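PDB 4KSA: malonyl-CoA decarboxylase from Rhodopseudomonas palustris, which probably catalyses the decarboxylation of malonyl-CoA to acetyl-CoA and carbon dioxide. Local coordinates for residues Leu78-Leu81 with Ala82-Gly86; Leu418-Ile421 with Glu422-Glu426; Thr340-Trp343 with Phe344-Ala347; Leu209-Pro212 with Asp213-Cys216. All coordinates share one frame; numbering follows the deposited sequence.

Contact 1: Leu78-Leu81 with Ala82-Gly86; sequences LDAL and AEQFG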
loop_
_atom_site.group_PDB
_atom_site.type_symbol
_atom_site.label_atom_id
_atom_site.label_comp_id
_atom_site.label_asym_id
_atom_site.label_seq_id
_atom_site.Cartn_x
_atom_site.Cartn_y
_atom_site.Cartn_z
ATOM N N LEU A 78 -30.343 -19.778 21.598
ATOM C CA LEU A 78 -30.482 -18.362 21.863
ATOM C C LEU A 78 -31.240 -18.214 23.171
ATOM O O LEU A 78 -30.859 -17.408 24.010
ATOM C CB LEU A 78 -31.232 -17.669 20.726
ATOM C CG LEU A 78 -30.561 -17.653 19.352
ATOM C CD1 LEU A 78 -31.377 -16.797 18.383
ATOM C CD2 LEU A 78 -29.155 -17.093 19.487
ATOM N N ASP A 79 -32.305 -18.998 23.355
ATOM C CA ASP A 79 -33.083 -18.927 24.592
ATOM C C ASP A 79 -32.207 -19.333 25.766
ATOM O O ASP A 79 -32.303 -18.766 26.843
ATOM C CB ASP A 79 -34.325 -19.820 24.518
ATOM C CG ASP A 79 -35.504 -19.125 23.826
ATOM O OD1 ASP A 79 -35.751 -17.939 24.122
ATOM O OD2 ASP A 79 -36.199 -19.761 23.000
ATOM N N ALA A 80 -31.340 -20.314 25.540
ATOM C CA ALA A 80 -30.417 -20.786 26.565
ATOM C C ALA A 80 -29.515 -19.623 27.000
ATOM O O ALA A 80 -29.130 -19.540 28.170
ATOM C CB ALA A 80 -29.560 -21.944 26.022
ATOM N N LEU A 81 -29.174 -18.731 26.068
ATOM C CA LEU A 81 -28.328 -17.606 26.426
ATOM C C LEU A 81 -29.071 -16.730 27.415
ATOM O O LEU A 81 -28.455 -16.090 28.265
ATOM C CB LEU A 81 -27.933 -16.768 25.199
ATOM C CG LEU A 81 -27.077 -17.429 24.106
ATOM C CD1 LEU A 81 -27.008 -16.517 22.898
ATOM C CD2 LEU A 81 -25.688 -17.746 24.622
ATOM N N ALA A 82 -30.396 -16.716 27.323
ATOM C CA ALA A 82 -31.183 -15.879 28.217
ATOM C C ALA A 82 -31.372 -16.438 29.619
ATOM O O ALA A 82 -31.170 -15.708 30.601
ATOM C CB ALA A 82 -32.532 -15.565 27.604
ATOM N N GLU A 83 -31.741 -17.715 29.732
ATOM C CA GLU A 83 -31.965 -18.288 31.053
ATOM C C GLU A 83 -30.756 -18.938 31.719
ATOM O O GLU A 83 -30.535 -18.755 32.916
ATOM C CB GLU A 83 -33.125 -19.289 31.029
ATOM C CG GLU A 83 -32.833 -20.611 30.356
ATOM C CD GLU A 83 -33.951 -21.626 30.576
ATOM O OE1 GLU A 83 -35.143 -21.245 30.442
ATOM O OE2 GLU A 83 -33.640 -22.805 30.875
ATOM N N GLN A 84 -29.958 -19.679 30.966
ATOM C CA GLN A 84 -28.810 -20.322 31.581
ATOM C C GLN A 84 -27.534 -19.486 31.698
ATOM O O GLN A 84 -26.822 -19.568 32.700
ATOM C CB GLN A 84 -28.524 -21.632 30.854
ATOM C CG GLN A 84 -29.667 -22.616 31.043
ATOM C CD GLN A 84 -29.531 -23.853 30.203
ATOM O OE1 GLN A 84 -28.503 -24.547 30.259
ATOM N NE2 GLN A 84 -30.571 -24.152 29.414
ATOM N N PHE A 85 -27.258 -18.655 30.701
ATOM C CA PHE A 85 -26.044 -17.866 30.719
ATOM C C PHE A 85 -26.143 -16.430 31.195
ATOM O O PHE A 85 -25.428 -15.550 30.715
ATOM C CB PHE A 85 -25.415 -17.927 29.349
ATOM C CG PHE A 85 -25.036 -19.306 28.942
ATOM C CD1 PHE A 85 -23.826 -19.852 29.345
ATOM C CD2 PHE A 85 -25.889 -20.063 28.154
ATOM C CE1 PHE A 85 -23.460 -21.130 28.968
ATOM C CE2 PHE A 85 -25.538 -21.353 27.769
ATOM C CZ PHE A 85 -24.315 -21.889 28.177
ATOM N N GLY A 86 -27.024 -16.192 32.154
ATOM C CA GLY A 86 -27.149 -14.856 32.704
ATOM C C GLY A 86 -26.189 -14.770 33.879
ATOM O O GLY A 86 -25.320 -15.641 34.033
#
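The carbonyl oxygen of A80 meets the backbone N-H groups of both Q84 and F85, and the ring of F85 folds back against the same turn. This is the last turn of helix 71-83. The bond from Q84 N to A80 O measures 2.9 Å and is an ordinary helical step. The bond from F85 N to A80 O is longer, at 3.3 Å, and is an i to i+5 bond, one residue more than the helical step. One residue earlier, D79 O also takes two donors. E83 N comes nearly end-on to it at 3.1 Å, whereas A82 N sits above the carbonyl plane.

The tight side is formed by L81 and F85. F85 has CG beside its backbone N (chi1 -61°), which turns the ring back along the helix. The ring then presents an edge to the A80 carbonyl, and its CD2 packs 4.2 Å from CD2 of L81. Its CE2 is 4.4 Å from CB of A80. L81 also packs on M139 and L122, and F85 reaches helix 36-48.

The loose side carries E83 and Q84, which are exposed. The Q84 chain runs out extended, and its NE2 merely passes CB of A80 at 4.2 Å. D79 is partly exposed, and its OD1 is hydrogen-bonded to Q152 NE2. R119 binds L81 O and R118 binds Q84 O, so arginines of helix 118-126 take up carbonyls at the helix end. The arrangement is that of a helix C-terminus closing with a pi-type turn inside a helical bundle.

Contact 2: Leu418-Ile421 with Glu422-Glu426; sequences LGDI and EANHE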
loop_
_atom_site.group_PDB
_atom_site.type_symbol
_atom_site.label_atom_id
_atom_site.label_comp_id
_atom_site.label_asym_id
_atom_site.label_seq_id
_atom_site.Cartn_x
_atom_site.Cartn_y
_atom_site.Cartn_z
ATOM N N LEU A 418 -21.304 22.238 4.694
ATOM C CA LEU A 418 -20.015 21.914 5.278
ATOM C C LEU A 418 -19.413 23.049 6.105
ATOM O O LEU A 418 -18.197 23.227 6.129
ATOM C CB LEU A 418 -19.068 21.497 4.153
ATOM C CG LEU A 418 -17.684 20.953 4.490
ATOM C CD1 LEU A 418 -17.756 19.967 5.642
ATOM C CD2 LEU A 418 -17.120 20.297 3.234
ATOM N N GLY A 419 -20.276 23.808 6.778
ATOM C CA GLY A 419 -19.838 24.908 7.616
ATOM C C GLY A 419 -20.652 24.968 8.899
ATOM O O GLY A 419 -20.252 25.593 9.890
ATOM N N ASP A 420 -21.812 24.318 8.884
ATOM C CA ASP A 420 -22.669 24.298 10.056
ATOM C C ASP A 420 -23.039 22.889 10.522
ATOM O O ASP A 420 -23.828 22.739 11.458
ATOM C CB ASP A 420 -23.936 25.122 9.806
ATOM C CG ASP A 420 -24.243 25.287 8.335
ATOM O OD1 ASP A 420 -23.489 26.003 7.641
ATOM O OD2 ASP A 420 -25.239 24.702 7.868
ATOM N N ILE A 421 -22.466 21.867 9.882
ATOM C CA ILE A 421 -22.736 20.485 10.268
ATOM C C ILE A 421 -22.551 20.342 11.772
ATOM O O ILE A 421 -23.444 19.883 12.480
ATOM C CB ILE A 421 -21.778 19.490 9.589
ATOM C CG1 ILE A 421 -22.084 19.379 8.096
ATOM C CG2 ILE A 421 -21.893 18.128 10.258
ATOM C CD1 ILE A 421 -23.426 18.788 7.806
ATOM N N GLU A 422 -21.388 20.743 12.268
ATOM C CA GLU A 422 -21.119 20.634 13.694
ATOM C C GLU A 422 -22.062 21.484 14.516
ATOM O O GLU A 422 -22.565 21.039 15.547
ATOM C CB GLU A 422 -19.670 21.010 13.995
ATOM C CG GLU A 422 -18.686 19.946 13.532
ATOM C CD GLU A 422 -17.263 20.240 13.946
ATOM O OE1 GLU A 422 -17.055 20.616 15.125
ATOM O OE2 GLU A 422 -16.357 20.087 13.093
ATOM N N ALA A 423 -22.307 22.706 14.054
ATOM C CA ALA A 423 -23.203 23.618 14.755
ATOM C C ALA A 423 -24.585 22.974 14.970
ATOM O O ALA A 423 -25.084 22.874 16.105
ATOM C CB ALA A 423 -23.341 24.919 13.960
ATOM N N ASN A 424 -25.195 22.535 13.873
ATOM C CA ASN A 424 -26.508 21.915 13.938
ATOM C C ASN A 424 -26.526 20.651 14.795
ATOM O O ASN A 424 -27.432 20.471 15.617
ATOM C CB ASN A 424 -27.005 21.609 12.530
ATOM C CG ASN A 424 -27.229 22.862 11.722
ATOM O OD1 ASN A 424 -27.399 23.949 12.282
ATOM N ND2 ASN A 424 -27.246 22.724 10.403
ATOM N N HIS A 425 -25.530 19.783 14.609
ATOM C CA HIS A 425 -25.459 18.560 15.388
ATOM C C HIS A 425 -25.481 18.895 16.865
ATOM O O HIS A 425 -26.259 18.316 17.618
ATOM C CB HIS A 425 -24.181 17.771 15.079
ATOM C CG HIS A 425 -23.901 16.677 16.066
ATOM N ND1 HIS A 425 -24.565 15.469 16.047
ATOM C CD2 HIS A 425 -23.098 16.648 17.158
ATOM C CE1 HIS A 425 -24.186 14.747 17.088
ATOM N NE2 HIS A 425 -23.299 15.440 17.779
ATOM N N GLU A 426 -24.619 19.823 17.274
ATOM C CA GLU A 426 -24.526 20.239 18.676
ATOM C C GLU A 426 -25.854 20.778 19.213
ATOM O O GLU A 426 -26.223 20.524 20.371
ATOM C CB GLU A 426 -23.442 21.309 18.841
ATOM C CG GLU A 426 -22.005 20.787 18.783
ATOM C CD GLU A 426 -21.678 19.811 19.916
ATOM O OE1 GLU A 426 -22.096 20.053 21.071
ATOM O OE2 GLU A 426 -20.984 18.804 19.651
#
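The first turn of helix 421-431 begins here, directly after the loop that follows strand 411-416. D420 holds the N-cap position, but its carboxylate makes no capping bond. Its carbonyl takes the first helical bond. N424 N donates to D420 O at 2.8 Å, almost straight at 176° and nearly in line with the carbonyl. H425 N donates to I421 O at 3.0 Å. These two bonds set the helical repeat from the start.

The side chains of D420 and N424 run side by side and point the same way, with carboxylate and amide planes 64° apart. D420 OD2 and N424 ND2 stay 3.8 Å apart, too far for a hydrogen bond. The amide nitrogen of N424 is instead hydrogen-bonded to G387 O. CB of A423 lies 4.2 Å from CB of D420.

H425 has CG anti to its backbone N (chi1 167°). Of its side chain, CB touches the turn, 3.4 Å from I421 O, and the ring meets F283 edge-to-face. Its ND1 bonds G385 O, and its NE2 bonds E52 N of the second subunit. E426 OE1 bonds S54 of that same subunit.

The imidazole is thus held at both nitrogens. A carbonyl at ND1 and a backbone N-H at NE2 are consistent with a proton on ND1 and a lone pair on NE2. The NE2 bond ties the helix start to the second subunit.

Contact 3: Thr340-Trp343 with Phe344-Ala347; sequences TPNW and FDDA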
loop_
_atom_site.group_PDB
_atom_site.type_symbol
_atom_site.label_atom_id
_atom_site.label_comp_id
_atom_site.label_asym_id
_atom_site.label_seq_id
_atom_site.Cartn_x
_atom_site.Cartn_y
_atom_site.Cartn_z
ATOM N N THR A 340 -58.244 7.456 -1.233
ATOM C CA THR A 340 -58.806 7.117 -2.537
ATOM C C THR A 340 -57.726 6.541 -3.444
ATOM O O THR A 340 -56.546 6.832 -3.275
ATOM C CB THR A 340 -59.418 8.349 -3.226
ATOM O OG1 THR A 340 -58.431 9.383 -3.305
ATOM C CG2 THR A 340 -60.642 8.846 -2.455
ATOM N N PRO A 341 -58.127 5.733 -4.438
ATOM C CA PRO A 341 -57.240 5.081 -5.406
ATOM C C PRO A 341 -56.007 5.868 -5.827
ATOM O O PRO A 341 -54.894 5.560 -5.404
ATOM C CB PRO A 341 -58.165 4.805 -6.583
ATOM C CG PRO A 341 -59.443 4.476 -5.905
ATOM C CD PRO A 341 -59.537 5.555 -4.840
ATOM N N ASN A 342 -56.201 6.877 -6.666
ATOM C CA ASN A 342 -55.072 7.658 -7.144
ATOM C C ASN A 342 -55.320 9.148 -7.058
ATOM O O ASN A 342 -55.131 9.858 -8.043
ATOM C CB ASN A 342 -54.765 7.298 -8.599
ATOM C CG ASN A 342 -54.802 5.808 -8.857
ATOM O OD1 ASN A 342 -55.845 5.162 -8.708
ATOM N ND2 ASN A 342 -53.662 5.248 -9.248
ATOM N N TRP A 343 -55.731 9.633 -5.893
ATOM C CA TRP A 343 -55.993 11.060 -5.744
ATOM C C TRP A 343 -54.910 11.914 -6.403
ATOM O O TRP A 343 -55.200 12.977 -6.951
ATOM C CB TRP A 343 -56.120 11.440 -4.267
ATOM C CG TRP A 343 -54.889 11.194 -3.457
ATOM C CD1 TRP A 343 -54.618 10.103 -2.683
ATOM C CD2 TRP A 343 -53.759 12.063 -3.340
ATOM N NE1 TRP A 343 -53.389 10.242 -2.087
ATOM C CE2 TRP A 343 -52.840 11.435 -2.474
ATOM C CE3 TRP A 343 -53.434 13.313 -3.885
ATOM C CZ2 TRP A 343 -51.616 12.014 -2.139
ATOM C CZ3 TRP A 343 -52.218 13.889 -3.553
ATOM C CH2 TRP A 343 -51.322 13.238 -2.685
ATOM N N PHE A 344 -53.666 11.444 -6.358
ATOM C CA PHE A 344 -52.557 12.181 -6.957
ATOM C C PHE A 344 -52.722 12.365 -8.470
ATOM O O PHE A 344 -52.078 13.225 -9.074
ATOM C CB PHE A 344 -51.206 11.500 -6.643
ATOM C CG PHE A 344 -51.122 10.049 -7.062
ATOM C CD1 PHE A 344 -51.599 9.038 -6.230
ATOM C CD2 PHE A 344 -50.559 9.696 -8.287
ATOM C CE1 PHE A 344 -51.514 7.693 -6.614
ATOM C CE2 PHE A 344 -50.469 8.356 -8.679
ATOM C CZ PHE A 344 -50.948 7.353 -7.841
ATOM N N ASP A 345 -53.591 11.567 -9.081
ATOM C CA ASP A 345 -53.823 11.681 -10.511
ATOM C C ASP A 345 -54.862 12.760 -10.859
ATOM O O ASP A 345 -55.379 12.799 -11.971
ATOM C CB ASP A 345 -54.245 10.328 -11.090
ATOM C CG ASP A 345 -53.101 9.329 -11.118
ATOM O OD1 ASP A 345 -51.935 9.774 -11.201
ATOM O OD2 ASP A 345 -53.366 8.104 -11.073
ATOM N N ASP A 346 -55.162 13.635 -9.905
ATOM C CA ASP A 346 -56.112 14.718 -10.131
ATOM C C ASP A 346 -55.530 16.041 -9.646
ATOM O O ASP A 346 -55.732 16.428 -8.500
ATOM C CB ASP A 346 -57.426 14.460 -9.392
ATOM C CG ASP A 346 -58.428 15.599 -9.568
ATOM O OD1 ASP A 346 -58.934 15.789 -10.697
ATOM O OD2 ASP A 346 -58.703 16.315 -8.581
ATOM N N ALA A 347 -54.812 16.728 -10.530
ATOM C CA ALA A 347 -54.192 18.009 -10.213
ATOM C C ALA A 347 -54.988 18.796 -9.187
ATOM O O ALA A 347 -54.425 19.387 -8.271
ATOM C CB ALA A 347 -54.031 18.834 -11.482
#
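N342, W343 and F344 pack together in a short 3-10-like turn, in the loop that leads into helix 347-367. Two backbone bonds form the turn. D345 N donates to N342 O, and D346 N donates to W343 O at 3.0 Å, from above the carbonyl plane.

The aromatic contacts come next. F344 turns an edge toward the face of the W343 five-membered ring in a T-shaped pair. The centroids are 5.9 Å apart and the planes stand at 86°. Two CH-pi contacts add to this. CB of F344 lies over the W343 six-membered ring, 4.0 Å from its centroid. CB of N342 lies over the F344 ring, 4.2 Å from its centroid. F344 CG sits between its own N and carbonyl carbon (chi1 56°), which brings the ring back over N342. W343 is buried against L353 and M404, whereas N342 and D345 are exposed.

Polar groups complete the turn. The N342 amide and D345 carboxylate run side by side, their planes only 16° apart. D346 is at the N-cap of helix 347-367; its side chain caps a backbone N just past A347, and OD2 also bonds T349 OG1. N342 ND2 stands 3.7 Å from F344 CZ.

Contact 4: Leu209-Pro212 with Asp213-Cys216; sequences LAPP and DRRC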
loop_
_atom_site.group_PDB
_atom_site.type_symbol
_atom_site.label_atom_id
_atom_site.label_comp_id
_atom_site.label_asym_id
_atom_site.label_seq_id
_atom_site.Cartn_x
_atom_site.Cartn_y
_atom_site.Cartn_z
ATOM N N LEU A 209 -23.213 1.689 -12.276
ATOM C CA LEU A 209 -22.089 2.465 -11.747
ATOM C C LEU A 209 -21.345 3.268 -12.799
ATOM O O LEU A 209 -20.545 4.131 -12.460
ATOM C CB LEU A 209 -21.078 1.558 -11.051
ATOM C CG LEU A 209 -21.430 0.823 -9.760
ATOM C CD1 LEU A 209 -20.212 0.023 -9.322
ATOM C CD2 LEU A 209 -21.853 1.804 -8.684
ATOM N N ALA A 210 -21.601 2.974 -14.066
ATOM C CA ALA A 210 -20.943 3.662 -15.177
ATOM C C ALA A 210 -21.185 5.178 -15.286
ATOM O O ALA A 210 -20.235 5.963 -15.327
ATOM C CB ALA A 210 -21.329 2.994 -16.481
ATOM N N PRO A 211 -22.458 5.609 -15.327
ATOM C CA PRO A 211 -22.784 7.038 -15.438
ATOM C C PRO A 211 -21.871 7.940 -14.640
ATOM O O PRO A 211 -21.663 7.736 -13.450
ATOM C CB PRO A 211 -24.230 7.108 -14.958
ATOM C CG PRO A 211 -24.351 5.900 -14.057
ATOM C CD PRO A 211 -23.634 4.856 -14.862
ATOM N N PRO A 212 -21.315 8.962 -15.294
ATOM C CA PRO A 212 -20.409 9.915 -14.651
ATOM C C PRO A 212 -21.111 10.882 -13.710
ATOM O O PRO A 212 -20.462 11.714 -13.073
ATOM C CB PRO A 212 -19.759 10.619 -15.835
ATOM C CG PRO A 212 -20.855 10.634 -16.843
ATOM C CD PRO A 212 -21.450 9.249 -16.734
ATOM N N ASP A 213 -22.435 10.781 -13.625
ATOM C CA ASP A 213 -23.188 11.654 -12.736
ATOM C C ASP A 213 -23.748 10.867 -11.546
ATOM O O ASP A 213 -24.623 11.340 -10.816
ATOM C CB ASP A 213 -24.300 12.383 -13.513
ATOM C CG ASP A 213 -25.435 11.467 -13.938
ATOM O OD1 ASP A 213 -25.166 10.291 -14.269
ATOM O OD2 ASP A 213 -26.598 11.941 -13.957
ATOM N N ARG A 214 -23.217 9.658 -11.359
ATOM C CA ARG A 214 -23.599 8.772 -10.257
ATOM C C ARG A 214 -22.332 8.381 -9.494
ATOM O O ARG A 214 -21.289 8.171 -10.098
ATOM C CB ARG A 214 -24.296 7.520 -10.791
ATOM C CG ARG A 214 -25.670 7.775 -11.381
ATOM C CD ARG A 214 -26.730 7.961 -10.297
ATOM N NE ARG A 214 -27.967 8.539 -10.827
ATOM C CZ ARG A 214 -28.110 9.821 -11.154
ATOM N NH1 ARG A 214 -29.263 10.264 -11.631
ATOM N NH2 ARG A 214 -27.105 10.670 -10.991
ATOM N N ARG A 215 -22.430 8.304 -8.167
ATOM C CA ARG A 215 -21.303 7.945 -7.306
ATOM C C ARG A 215 -21.797 7.366 -5.998
ATOM O O ARG A 215 -22.550 8.025 -5.296
ATOM C CB ARG A 215 -20.474 9.178 -6.949
ATOM C CG ARG A 215 -19.780 9.829 -8.093
ATOM C CD ARG A 215 -18.282 9.685 -7.967
ATOM N NE ARG A 215 -17.589 10.609 -8.859
ATOM C CZ ARG A 215 -17.843 10.721 -10.162
ATOM N NH1 ARG A 215 -18.778 9.964 -10.729
ATOM N NH2 ARG A 215 -17.170 11.601 -10.898
ATOM N N CYS A 216 -21.385 6.152 -5.652
ATOM C CA CYS A 216 -21.795 5.593 -4.363
ATOM C C CYS A 216 -20.579 5.301 -3.517
ATOM O O CYS A 216 -19.505 4.975 -4.025
ATOM C CB CYS A 216 -22.629 4.335 -4.531
ATOM S SG CYS A 216 -22.124 3.383 -5.916
#
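P211 to R214 form a type I beta turn, closed by R214 N donating to P211 O at 3.2 Å, and the end-to-end directions of 209-212 and 213-216 are 142° apart. P212 and D213 occupy the two corners.

P211 and R214 touch through their carbons. The proline CG meets CG of R214 at 3.5 Å, the two side chains passing at a slant. CB of P211 also lies 3.4 Å from D213 OD1, which forms a salt bridge with R252. R214 bends at chi2 (-77°), so its guanidinium curls back to D213. R214 NH2 makes a weak bond to D213 O and lies 3.3 Å from D213 OD2, a pairing of charges alone. Its NH1 bonds L247 O.

R215 also bends at chi2, but toward other carbonyls. Its NH1 donates to R214 O at 3.1 Å and more weakly to P212 O at 3.4 Å. NH2 forms a salt bridge with E295. Two arginines thus lean on carbonyls of the turn, two of the three bonds being weak. The side chains of L209 and C216 meet across the base.

This is a tight helix-to-strand connection, from helix 202-209 into strand 214-220 of the central mixed sheet, in the C-terminal domain, whose sequence family is grouped with the acetyltransferases.

All four contacts are local turns at the ends of helices or strands, and none touches another. Contact 1 closes a helix in the helical N-terminal part, contact 2 opens a helix, contact 3 precedes one, and contact 4 leads into the central sheet. Contacts 1 and 2 lie on opposite sides of the chain's centre, about 44 Å apart between centres. Contact 3 is the surface one and relies on aromatic packing. The others are partly buried. In contacts 1 and 4 arginines take up backbone carbonyls, though in contact 1 they come from a separate helix. Contact 2 differs in reaching a second subunit through its polar side chains.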